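Local structure of p800 reaction center core protein (Heliobacterium modesticaldum, 5V8K) at residues Leu54-Thr59 and Val260-Leu265; Arg236-Ser241 and Pro246-Ile251; Ser403-Trp408 and Met414-Asp419. The protein forms the core of a homodimeric photosynthetic reaction center, holding bacteriochlorophylls, a calcium ion and a [4Fe-4S] cluster. All coordinates share one frame; numbering follows the deposited sequence.

Contacts 1 and 2 belong to one neighbourhood, their centres about 12 Å apart. Along the chain contact 2 is nested inside the long loop closed by contact 1, and the two touch: the side chain of Leu-54 packs on Glu-247 and Leu-248, and Tyr-238 meets the backbone of Thr-59. Contact 1 is buried, and its polar atoms meet through water beside a pigment. Contact 2 is only partly buried and rests mainly on apolar side chains and backbone carbonyls. Contact 3, also partly buried, lies far out across the chain's centre, about 45 Å from contact 1 between centres. Its two mostly loop segments share a backbone hydrogen bond and face the second subunit.

Contact 1 of 3, residues Leu54-Thr59 and Val260-Leu265; sequences LWAPAT and VKQAIL. With GBF (Bacteriochlorophyll g), chain B.
Thr-59 and Gln-262 meet through water: OG1 of Thr-59 and OE1 of Gln-262 stand 3.9 Å apart, with two waters bonded to both. Each water donates to Gln-262 OE1, at 2.9 and 2.8 Å, and each lies within hydrogen-bonding distance of Thr-59 OG1, so the amide oxygen is gripped twice. The methyl of Ala-56 closes in beside the pair, its CB 4.0 Å from Gln-262 OE1. With CG anti to its carbonyl carbon (chi1 -75°) and the chain extended beyond, Gln-262 reaches straight from helix 258-291, crossing the Thr-59 side chain at about a right angle. Its NE2 bonds to Ala-598 O, which settles which end of the amide faces the waters. On the pigment side, Ala-56 N donates to the ester carbonyl O1D of the bacteriochlorophyll at 2.9 Å (161° at the hydrogen). Trp-55 lays one ring face over the same pigment, its CE2 3.6 Å from the methyl CMA. Pro-57 follows as N-cap of helix 58-67, on which Thr-59 rides. Joining a pigment-binding turn by buried water to helix 258-291, most of which is predicted to span the membrane, leaves the glutamine oxygen satisfied without any direct side-chain bond.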
loop_
_atom_site.group_PDB
_atom_site.type_symbol
_atom_site.label_atom_id
_atom_site.label_comp_id
_atom_site.label_asym_id
_atom_site.label_seq_id
_atom_site.Cartn_x
_atom_site.Cartn_y
_atom_site.Cartn_z
ATOM N N LEU A 54 20.464 -4.966 -24.256
ATOM C CA LEU A 54 20.453 -4.599 -22.843
ATOM C C LEU A 54 19.122 -4.796 -22.143
ATOM O O LEU A 54 19.099 -4.873 -20.915
ATOM C CB LEU A 54 20.875 -3.129 -22.695
ATOM C CG LEU A 54 21.152 -2.547 -21.318
ATOM C CD1 LEU A 54 22.209 -3.324 -20.536
ATOM C CD2 LEU A 54 21.569 -1.073 -21.571
ATOM N N TRP A 55 18.019 -4.901 -22.871
ATOM C CA TRP A 55 16.712 -4.748 -22.265
ATOM C C TRP A 55 16.044 -6.099 -22.152
ATOM O O TRP A 55 16.371 -7.043 -22.860
ATOM C CB TRP A 55 15.847 -3.790 -23.069
ATOM C CG TRP A 55 16.336 -2.367 -23.031
ATOM C CD1 TRP A 55 17.181 -1.825 -22.151
ATOM C CD2 TRP A 55 15.989 -1.321 -23.944
ATOM N NE1 TRP A 55 17.416 -0.479 -22.449
ATOM C CE2 TRP A 55 16.667 -0.152 -23.534
ATOM C CE3 TRP A 55 15.181 -1.260 -25.074
ATOM C CZ2 TRP A 55 16.558 1.040 -24.203
ATOM C CZ3 TRP A 55 15.078 -0.047 -25.757
ATOM C CH2 TRP A 55 15.771 1.073 -25.328
ATOM N N ALA A 56 15.171 -6.199 -21.180
ATOM C CA ALA A 56 14.432 -7.410 -20.927
ATOM C C ALA A 56 13.269 -7.422 -21.881
ATOM O O ALA A 56 12.708 -6.357 -22.143
ATOM C CB ALA A 56 13.971 -7.502 -19.471
ATOM N N PRO A 57 12.684 -8.598 -22.016
ATOM C CA PRO A 57 12.811 -9.918 -22.613
ATOM C C PRO A 57 13.895 -10.111 -23.686
ATOM O O PRO A 57 14.285 -11.274 -23.802
ATOM C CB PRO A 57 11.388 -10.195 -23.164
ATOM C CG PRO A 57 10.654 -9.003 -23.021
ATOM C CD PRO A 57 11.557 -7.932 -22.691
ATOM N N ALA A 58 14.377 -9.094 -24.413
ATOM C CA ALA A 58 15.244 -9.380 -25.562
ATOM C C ALA A 58 16.496 -10.145 -25.153
ATOM O O ALA A 58 16.955 -11.034 -25.878
ATOM C CB ALA A 58 15.619 -8.074 -26.271
ATOM N N THR A 59 17.062 -9.813 -23.994
ATOM C CA THR A 59 18.273 -10.474 -23.517
ATOM C C THR A 59 18.112 -11.984 -23.443
ATOM O O THR A 59 19.056 -12.733 -23.737
ATOM C CB THR A 59 18.665 -9.948 -22.132
ATOM O OG1 THR A 59 17.503 -9.946 -21.277
ATOM C CG2 THR A 59 19.253 -8.579 -22.258
ATOM N N VAL A 260 19.370 -15.638 -15.660
ATOM C CA VAL A 260 18.720 -16.843 -15.170
ATOM C C VAL A 260 17.596 -16.465 -14.199
ATOM O O VAL A 260 16.485 -16.998 -14.255
ATOM C CB VAL A 260 19.730 -17.782 -14.499
ATOM C CG1 VAL A 260 19.036 -19.086 -14.104
ATOM C CG2 VAL A 260 20.908 -18.067 -15.382
ATOM N N LYS A 261 17.885 -15.562 -13.274
ATOM C CA LYS A 261 16.872 -15.195 -12.292
ATOM C C LYS A 261 15.721 -14.407 -12.904
ATOM O O LYS A 261 14.605 -14.482 -12.383
ATOM C CB LYS A 261 17.524 -14.448 -11.135
ATOM C CG LYS A 261 18.367 -15.372 -10.336
ATOM C CD LYS A 261 19.078 -14.700 -9.198
ATOM C CE LYS A 261 20.170 -13.842 -9.673
ATOM N NZ LYS A 261 20.852 -13.146 -8.566
ATOM N N GLN A 262 15.935 -13.705 -14.023
ATOM C CA GLN A 262 14.801 -13.111 -14.735
ATOM C C GLN A 262 13.901 -14.195 -15.317
ATOM O O GLN A 262 12.669 -14.126 -15.196
ATOM C CB GLN A 262 15.277 -12.173 -15.839
ATOM C CG GLN A 262 15.801 -10.849 -15.326
ATOM C CD GLN A 262 16.609 -10.063 -16.377
ATOM O OE1 GLN A 262 16.335 -10.128 -17.571
ATOM N NE2 GLN A 262 17.573 -9.299 -15.920
ATOM N N ALA A 263 14.494 -15.231 -15.899
ATOM C CA ALA A 263 13.703 -16.337 -16.419
ATOM C C ALA A 263 12.963 -17.056 -15.301
ATOM O O ALA A 263 11.816 -17.491 -15.471
ATOM C CB ALA A 263 14.593 -17.321 -17.146
ATOM N N ILE A 264 13.618 -17.208 -14.159
ATOM C CA ILE A 264 13.021 -17.879 -13.009
ATOM C C ILE A 264 11.808 -17.101 -12.525
ATOM O O ILE A 264 10.743 -17.669 -12.276
ATOM C CB ILE A 264 14.070 -18.044 -11.896
ATOM C CG1 ILE A 264 15.027 -19.160 -12.281
ATOM C CG2 ILE A 264 13.398 -18.352 -10.538
ATOM C CD1 ILE A 264 16.211 -19.262 -11.391
ATOM N N LEU A 265 11.953 -15.791 -12.384
ATOM C CA LEU A 265 10.850 -14.994 -11.902
ATOM C C LEU A 265 9.682 -15.069 -12.863
ATOM O O LEU A 265 8.539 -15.221 -12.429
ATOM C CB LEU A 265 11.290 -13.559 -11.654
ATOM C CG LEU A 265 10.204 -12.625 -11.102
ATOM C CD1 LEU A 265 9.595 -13.131 -9.737
ATOM C CD2 LEU A 265 10.759 -11.251 -10.952
HETATM MG MG GBF B . 9.992 1.346 -19.163
HETATM C CHA GBF B . 11.977 -1.543 -19.753
HETATM C CHB GBF B . 11.176 2.599 -21.929
HETATM C CHC GBF B . 7.431 3.651 -18.900
HETATM C CHD GBF B . 8.437 -0.524 -16.548
HETATM N NA GBF B . 11.298 0.689 -20.517
HETATM C C1A GBF B . 12.052 -0.417 -20.698
HETATM C C2A GBF B . 12.985 -0.530 -21.911
HETATM C C3A GBF B . 12.968 0.942 -22.243
HETATM C C4A GBF B . 11.730 1.444 -21.526
HETATM C CMA GBF B . 14.159 1.621 -21.595
HETATM C CAA GBF B . 12.489 -1.484 -22.992
HETATM C CBA GBF B . 11.070 -1.180 -23.461
HETATM C CGA GBF B . 10.051 -1.944 -22.636
HETATM O O1A GBF B . 10.295 -3.030 -22.127
HETATM O O2A GBF B . 8.758 -1.415 -22.406
HETATM N NB GBF B . 9.382 2.897 -20.334
HETATM C C1B GBF B . 10.024 3.347 -21.410
HETATM C C2B GBF B . 9.381 4.477 -21.908
HETATM C C3B GBF B . 8.311 4.716 -21.057
HETATM C C4B GBF B . 8.385 3.746 -20.049
HETATM C CMB GBF B . 9.749 5.224 -23.187
HETATM C CAB GBF B . 7.321 5.812 -21.102
HETATM C CBB GBF B . 7.055 6.615 -22.089
HETATM N NC GBF B . 8.346 1.524 -17.941
HETATM C C1C GBF B . 7.439 2.501 -17.977
HETATM C C2C GBF B . 6.248 2.577 -17.073
HETATM C C3C GBF B . 6.667 1.290 -16.474
HETATM C C4C GBF B . 7.843 0.745 -16.960
HETATM C CMC GBF B . 6.464 3.738 -16.112
HETATM C CAC GBF B . 5.865 0.611 -15.432
HETATM C CBC GBF B . 4.558 1.193 -14.935
HETATM N ND GBF B . 10.020 -0.490 -18.385
HETATM C C1D GBF B . 9.530 -1.116 -17.320
HETATM C C2D GBF B . 10.082 -2.528 -16.833
HETATM C C3D GBF B . 11.005 -2.509 -17.872
HETATM C C4D GBF B . 11.002 -1.389 -18.751
HETATM C CMD GBF B . 9.748 -3.445 -15.727
HETATM C CAD GBF B . 12.069 -3.411 -18.349
HETATM O OBD GBF B . 12.512 -4.533 -17.920
HETATM C CBD GBF B . 12.607 -2.869 -19.657
HETATM C CGD GBF B . 14.084 -2.721 -19.552
HETATM O O1D GBF B . 14.848 -3.551 -19.994
HETATM O O2D GBF B . 14.595 -1.572 -18.848
HETATM C CED GBF B . 15.950 -1.459 -18.459
HETATM C C1 GBF B . 7.755 -2.377 -21.976
HETATM C C2 GBF B . 7.138 -3.085 -23.195
HETATM C C3 GBF B . 7.078 -4.429 -23.371
HETATM C C4 GBF B . 7.658 -5.333 -22.322
HETATM C C5 GBF B . 6.431 -4.952 -24.646
HETATM C C6 GBF B . 7.035 -6.269 -25.126
HETATM C C7 GBF B . 6.234 -6.869 -26.258
HETATM C C8 GBF B . 6.453 -8.171 -26.580
HETATM C C9 GBF B . 7.504 -8.947 -25.825
HETATM C C10 GBF B . 5.722 -8.909 -27.697
HETATM C C11 GBF B . 4.482 -8.174 -28.174
HETATM C C12 GBF B . 3.525 -9.105 -28.899
HETATM C C13 GBF B . 3.418 -9.172 -30.235
HETATM C C14 GBF B . 4.278 -8.320 -31.108
HETATM C C15 GBF B . 2.418 -10.116 -30.864
HETATM O O HOH W 1 17.547 -8.207 -19.314
HETATM O O HOH W 2 15.249 -10.888 -20.076
#

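Contact 2 of 3, residues Arg236-Ser241 and Pro246-Ile251; sequences REYAVS and PELKMI
The ring of Tyr-238 is the one flat side chain that meets the opposite segment, and Leu-248 comes to it obliquely: methyl CD2 of Leu-248 lies 3.9 Å from CE2 of Tyr-238, with the two side chains crossing at about a right angle. Tyr-238 has CG anti to its backbone N (chi1 165°), which carries the ring forward to the leucine although its CB does not point that way. The other branch of Leu-248, CD1, sits 4.1 Å from the methyl CB of Ala-239. Beside this apolar patch the backbone takes over, and the CA of Lys-249 makes a CA-H...O contact with Ala-239 O at 3.4 Å. The Lys-249 chain then runs along Val-240, its CE 3.4 Å from Val-240 O, while NZ lies 3.8 Å from Val-240 CB and is bonded to Gln-253. Ser-241 OG donates to Tyr-238 O at 2.8 Å, and the backbone N of the same serine bonds to that carbonyl too, which holds Ser-241 back against Tyr-238. A short loop joins the two helices, whose local axes pass 8.8 Å apart at 128°, closer to antiparallel than parallel. Behind them, Tyr-238 rests on Tyr-62 and Ala-63 of helix 58-67, and helix 258-291 offers Leu-259 to Tyr-238 and Leu-258 to Leu-248.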
loop_
_atom_site.group_PDB
_atom_site.type_symbol
_atom_site.label_atom_id
_atom_site.label_comp_id
_atom_site.label_asym_id
_atom_site.label_seq_id
_atom_site.Cartn_x
_atom_site.Cartn_y
_atom_site.Cartn_z
ATOM N N ARG A 236 24.063 -17.517 -17.999
ATOM C CA ARG A 236 25.242 -16.941 -17.343
ATOM C C ARG A 236 26.328 -16.638 -18.370
ATOM O O ARG A 236 26.917 -15.554 -18.368
ATOM C CB ARG A 236 25.815 -17.888 -16.275
ATOM C CG ARG A 236 24.996 -18.086 -15.006
ATOM C CD ARG A 236 25.770 -18.974 -13.984
ATOM N NE ARG A 236 25.911 -20.349 -14.462
ATOM C CZ ARG A 236 27.032 -20.887 -14.941
ATOM N NH1 ARG A 236 28.151 -20.183 -14.978
ATOM N NH2 ARG A 236 27.036 -22.142 -15.379
ATOM N N GLU A 237 26.622 -17.608 -19.236
ATOM C CA GLU A 237 27.718 -17.468 -20.194
ATOM C C GLU A 237 27.442 -16.365 -21.195
ATOM O O GLU A 237 28.321 -15.558 -21.492
ATOM C CB GLU A 237 27.929 -18.789 -20.925
ATOM C CG GLU A 237 28.345 -19.932 -20.021
ATOM C CD GLU A 237 29.817 -20.077 -19.922
ATOM O OE1 GLU A 237 30.334 -19.743 -18.832
ATOM O OE2 GLU A 237 30.443 -20.515 -20.926
ATOM N N TYR A 238 26.226 -16.316 -21.739
ATOM C CA TYR A 238 25.915 -15.267 -22.696
ATOM C C TYR A 238 26.211 -13.882 -22.121
ATOM O O TYR A 238 26.829 -13.037 -22.782
ATOM C CB TYR A 238 24.457 -15.374 -23.164
ATOM C CG TYR A 238 24.006 -14.136 -23.856
ATOM C CD1 TYR A 238 24.445 -13.842 -25.131
ATOM C CD2 TYR A 238 23.206 -13.225 -23.209
ATOM C CE1 TYR A 238 24.067 -12.659 -25.768
ATOM C CE2 TYR A 238 22.821 -12.053 -23.821
ATOM C CZ TYR A 238 23.238 -11.779 -25.105
ATOM O OH TYR A 238 22.874 -10.604 -25.724
ATOM N N ALA A 239 25.804 -13.641 -20.874
ATOM C CA ALA A 239 25.900 -12.298 -20.291
ATOM C C ALA A 239 27.329 -11.826 -20.123
ATOM O O ALA A 239 27.536 -10.625 -19.953
ATOM C CB ALA A 239 25.201 -12.217 -18.920
ATOM N N VAL A 240 28.319 -12.720 -20.176
ATOM C CA VAL A 240 29.719 -12.317 -20.155
ATOM C C VAL A 240 30.468 -12.741 -21.428
ATOM O O VAL A 240 31.687 -12.668 -21.473
ATOM C CB VAL A 240 30.436 -12.842 -18.894
ATOM C CG1 VAL A 240 29.824 -12.228 -17.629
ATOM C CG2 VAL A 240 30.368 -14.365 -18.822
ATOM N N SER A 241 29.758 -13.160 -22.471
ATOM C CA SER A 241 30.405 -13.582 -23.703
ATOM C C SER A 241 30.815 -12.363 -24.525
ATOM O O SER A 241 30.540 -11.220 -24.164
ATOM C CB SER A 241 29.475 -14.463 -24.518
ATOM O OG SER A 241 28.421 -13.664 -25.024
ATOM N N PRO A 246 28.444 -3.872 -23.271
ATOM C CA PRO A 246 29.278 -3.537 -22.115
ATOM C C PRO A 246 28.500 -3.460 -20.799
ATOM O O PRO A 246 29.001 -3.965 -19.789
ATOM C CB PRO A 246 29.894 -2.200 -22.492
ATOM C CG PRO A 246 29.647 -2.044 -23.945
ATOM C CD PRO A 246 28.472 -2.835 -24.309
ATOM N N GLU A 247 27.302 -2.870 -20.767
ATOM C CA GLU A 247 26.613 -2.718 -19.481
ATOM C C GLU A 247 26.060 -4.040 -18.962
ATOM O O GLU A 247 26.075 -4.286 -17.749
ATOM C CB GLU A 247 25.488 -1.681 -19.559
ATOM C CG GLU A 247 24.842 -1.437 -18.167
ATOM C CD GLU A 247 24.021 -0.163 -18.065
ATOM O OE1 GLU A 247 23.738 0.263 -16.928
ATOM O OE2 GLU A 247 23.660 0.417 -19.121
ATOM N N LEU A 248 25.525 -4.879 -19.845
ATOM C CA LEU A 248 25.077 -6.196 -19.420
ATOM C C LEU A 248 26.232 -6.953 -18.785
ATOM O O LEU A 248 26.092 -7.545 -17.717
ATOM C CB LEU A 248 24.513 -6.979 -20.604
ATOM C CG LEU A 248 24.195 -8.443 -20.357
ATOM C CD1 LEU A 248 23.141 -8.657 -19.270
ATOM C CD2 LEU A 248 23.701 -9.002 -21.591
ATOM N N LYS A 249 27.401 -6.883 -19.405
ATOM C CA LYS A 249 28.584 -7.543 -18.880
ATOM C C LYS A 249 28.969 -6.998 -17.509
ATOM O O LYS A 249 29.262 -7.771 -16.600
ATOM C CB LYS A 249 29.751 -7.373 -19.859
ATOM C CG LYS A 249 30.780 -8.439 -19.761
ATOM C CD LYS A 249 31.857 -8.263 -20.833
ATOM C CE LYS A 249 32.803 -9.475 -20.889
ATOM N NZ LYS A 249 33.031 -10.131 -19.539
ATOM N N MET A 250 28.970 -5.676 -17.343
ATOM C CA MET A 250 29.325 -5.103 -16.055
ATOM C C MET A 250 28.354 -5.581 -14.960
ATOM O O MET A 250 28.780 -5.921 -13.851
ATOM C CB MET A 250 29.351 -3.573 -16.163
ATOM C CG MET A 250 30.621 -3.039 -16.803
ATOM S SD MET A 250 30.737 -1.219 -16.937
ATOM C CE MET A 250 29.838 -0.855 -18.466
ATOM N N ILE A 251 27.060 -5.696 -15.284
ATOM C CA ILE A 251 26.066 -6.118 -14.298
ATOM C C ILE A 251 26.258 -7.592 -13.957
ATOM O O ILE A 251 26.294 -7.980 -12.781
ATOM C CB ILE A 251 24.651 -5.830 -14.817
ATOM C CG1 ILE A 251 24.412 -4.320 -14.886
ATOM C CG2 ILE A 251 23.598 -6.462 -13.936
ATOM C CD1 ILE A 251 23.197 -3.917 -15.665
#

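Contact 3 of 3, residues Ser403-Trp408 and Met414-Asp419; sequences SKVSPW and MKAKRD
Lys-417 lies across Lys-404 and Ser-403 with its whole length in use, and these three residues have the most surface buried here. Its backbone N donates to Lys-404 O at 2.9 Å (153° at the hydrogen), arriving in the carbonyl plane. Beyond the backbone, its chain stays extended past CG and passes alongside the preceding carbonyl, so that CD of Lys-417 is 3.6 Å from Ser-403 O. That run delivers NZ to the backbone O atoms of Phe-402 and Ile-435 and into a salt bridge with Glu-548 of the second subunit. With an alanine here, that glutamate would probably lose its lysine partner, the carbonyl O atoms of Phe-402 and Ile-435 would be left without the NZ donor, and a gap would open over the Ser-403 carbonyl. Further along, Ser-406 is the N-cap of helix 407-411, its OG accepting a weak bond from Trp-408 N. Just past the cap comes a Met-aromatic contact: SD of Met-414 approaches the Trp-408 ring obliquely, 3.9 Å from CZ3. The tryptophan, whose side chain lies about 9 Å from the iron-sulfur cluster, turns NE1 to Asp-547 of the second subunit, while Ser-406 OG bonds to Glu-548 of that same subunit. Ser-403 O also takes a bond from a water, 2.8 Å away, which donates again to Asp-419 O. Lys-404 starts away from the facing segment, but a bend at chi2 (72°) sets its CD 4.1 Å from the methyl CB of Ala-416. Beside it, CG1 of Val-405 packs on that same methyl.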
loop_
_atom_site.group_PDB
_atom_site.type_symbol
_atom_site.label_atom_id
_atom_site.label_comp_id
_atom_site.label_asym_id
_atom_site.label_seq_id
_atom_site.Cartn_x
_atom_site.Cartn_y
_atom_site.Cartn_z
ATOM N N SER A 403 -18.633 -22.702 -3.255
ATOM C CA SER A 403 -19.162 -21.751 -4.226
ATOM C C SER A 403 -20.638 -21.959 -4.541
ATOM O O SER A 403 -21.258 -21.086 -5.146
ATOM C CB SER A 403 -18.327 -21.807 -5.511
ATOM O OG SER A 403 -17.084 -21.145 -5.293
ATOM N N LYS A 404 -21.234 -23.045 -4.074
ATOM C CA LYS A 404 -22.670 -23.250 -4.170
ATOM C C LYS A 404 -23.352 -23.057 -2.816
ATOM O O LYS A 404 -24.243 -22.213 -2.678
ATOM C CB LYS A 404 -22.933 -24.648 -4.712
ATOM C CG LYS A 404 -24.401 -25.016 -4.825
ATOM C CD LYS A 404 -25.060 -24.273 -5.942
ATOM C CE LYS A 404 -26.356 -24.988 -6.345
ATOM N NZ LYS A 404 -26.948 -24.314 -7.510
ATOM N N VAL A 405 -22.966 -23.847 -1.812
ATOM C CA VAL A 405 -23.437 -23.632 -0.454
ATOM C C VAL A 405 -22.245 -23.713 0.487
ATOM O O VAL A 405 -21.182 -24.250 0.154
ATOM C CB VAL A 405 -24.548 -24.621 -0.033
ATOM C CG1 VAL A 405 -25.752 -24.515 -0.946
ATOM C CG2 VAL A 405 -24.043 -26.040 -0.036
ATOM N N SER A 406 -22.405 -23.096 1.645
ATOM C CA SER A 406 -21.376 -23.088 2.665
ATOM C C SER A 406 -22.045 -22.992 4.013
ATOM O O SER A 406 -23.269 -22.750 4.098
ATOM C CB SER A 406 -20.397 -21.925 2.463
ATOM O OG SER A 406 -21.020 -20.712 2.832
ATOM N N PRO A 407 -21.320 -23.196 5.104
ATOM C CA PRO A 407 -21.929 -22.989 6.419
ATOM C C PRO A 407 -22.470 -21.577 6.570
ATOM O O PRO A 407 -23.469 -21.381 7.267
ATOM C CB PRO A 407 -20.786 -23.287 7.395
ATOM C CG PRO A 407 -19.797 -24.085 6.606
ATOM C CD PRO A 407 -19.934 -23.700 5.200
ATOM N N TRP A 408 -21.870 -20.600 5.882
ATOM C CA TRP A 408 -22.331 -19.220 5.980
ATOM C C TRP A 408 -23.694 -19.033 5.305
ATOM O O TRP A 408 -24.598 -18.427 5.893
ATOM C CB TRP A 408 -21.265 -18.284 5.396
ATOM C CG TRP A 408 -21.575 -16.859 5.571
ATOM C CD1 TRP A 408 -21.210 -16.046 6.622
ATOM C CD2 TRP A 408 -22.336 -16.050 4.677
ATOM N NE1 TRP A 408 -21.709 -14.774 6.424
ATOM C CE2 TRP A 408 -22.399 -14.754 5.237
ATOM C CE3 TRP A 408 -22.988 -16.299 3.452
ATOM C CZ2 TRP A 408 -23.099 -13.721 4.631
ATOM C CZ3 TRP A 408 -23.680 -15.264 2.842
ATOM C CH2 TRP A 408 -23.742 -13.995 3.437
ATOM N N MET A 414 -29.867 -18.638 3.352
ATOM C CA MET A 414 -29.920 -18.727 1.893
ATOM C C MET A 414 -30.032 -20.168 1.402
ATOM O O MET A 414 -29.487 -21.099 1.999
ATOM C CB MET A 414 -28.664 -18.147 1.246
ATOM C CG MET A 414 -28.465 -16.672 1.408
ATOM S SD MET A 414 -26.844 -16.245 0.817
ATOM C CE MET A 414 -26.947 -16.646 -0.922
ATOM N N LYS A 415 -30.675 -20.335 0.248
ATOM C CA LYS A 415 -30.715 -21.644 -0.392
ATOM C C LYS A 415 -29.367 -21.987 -1.032
ATOM O O LYS A 415 -28.845 -23.097 -0.862
ATOM C CB LYS A 415 -31.833 -21.648 -1.424
ATOM C CG LYS A 415 -32.198 -23.021 -1.973
ATOM C CD LYS A 415 -31.388 -23.373 -3.230
ATOM C CE LYS A 415 -32.263 -24.075 -4.262
ATOM N NZ LYS A 415 -32.716 -25.434 -3.831
ATOM N N ALA A 416 -28.773 -21.035 -1.749
ATOM C CA ALA A 416 -27.541 -21.271 -2.488
ATOM C C ALA A 416 -27.066 -19.954 -3.089
ATOM O O ALA A 416 -27.873 -19.082 -3.418
ATOM C CB ALA A 416 -27.767 -22.322 -3.584
ATOM N N LYS A 417 -25.750 -19.814 -3.225
ATOM C CA LYS A 417 -25.200 -18.707 -4.000
ATOM C C LYS A 417 -25.726 -18.805 -5.437
ATOM O O LYS A 417 -25.782 -19.890 -5.999
ATOM C CB LYS A 417 -23.688 -18.773 -3.950
ATOM C CG LYS A 417 -23.143 -18.536 -2.547
ATOM C CD LYS A 417 -21.663 -18.779 -2.465
ATOM C CE LYS A 417 -21.175 -18.742 -1.021
ATOM N NZ LYS A 417 -19.706 -18.855 -0.889
ATOM N N ARG A 418 -26.186 -17.696 -6.010
ATOM C CA ARG A 418 -26.883 -17.764 -7.296
ATOM C C ARG A 418 -25.953 -18.217 -8.428
ATOM O O ARG A 418 -26.316 -19.088 -9.221
ATOM C CB ARG A 418 -27.518 -16.405 -7.606
ATOM C CG ARG A 418 -27.689 -16.062 -9.109
ATOM C CD ARG A 418 -28.090 -14.586 -9.345
ATOM N NE ARG A 418 -27.266 -13.676 -8.540
ATOM C CZ ARG A 418 -27.733 -12.801 -7.649
ATOM N NH1 ARG A 418 -29.039 -12.670 -7.451
ATOM N NH2 ARG A 418 -26.895 -12.036 -6.961
ATOM N N ASP A 419 -24.751 -17.648 -8.523
ATOM C CA ASP A 419 -23.830 -18.002 -9.595
ATOM C C ASP A 419 -22.405 -17.807 -9.104
ATOM O O ASP A 419 -22.161 -17.570 -7.920
ATOM C CB ASP A 419 -24.129 -17.181 -10.850
ATOM C CG ASP A 419 -24.012 -15.696 -10.612
ATOM O OD1 ASP A 419 -23.111 -15.271 -9.870
ATOM O OD2 ASP A 419 -24.831 -14.944 -11.175
HETATM O O HOH W 3 -20.287 -18.784 -6.415
#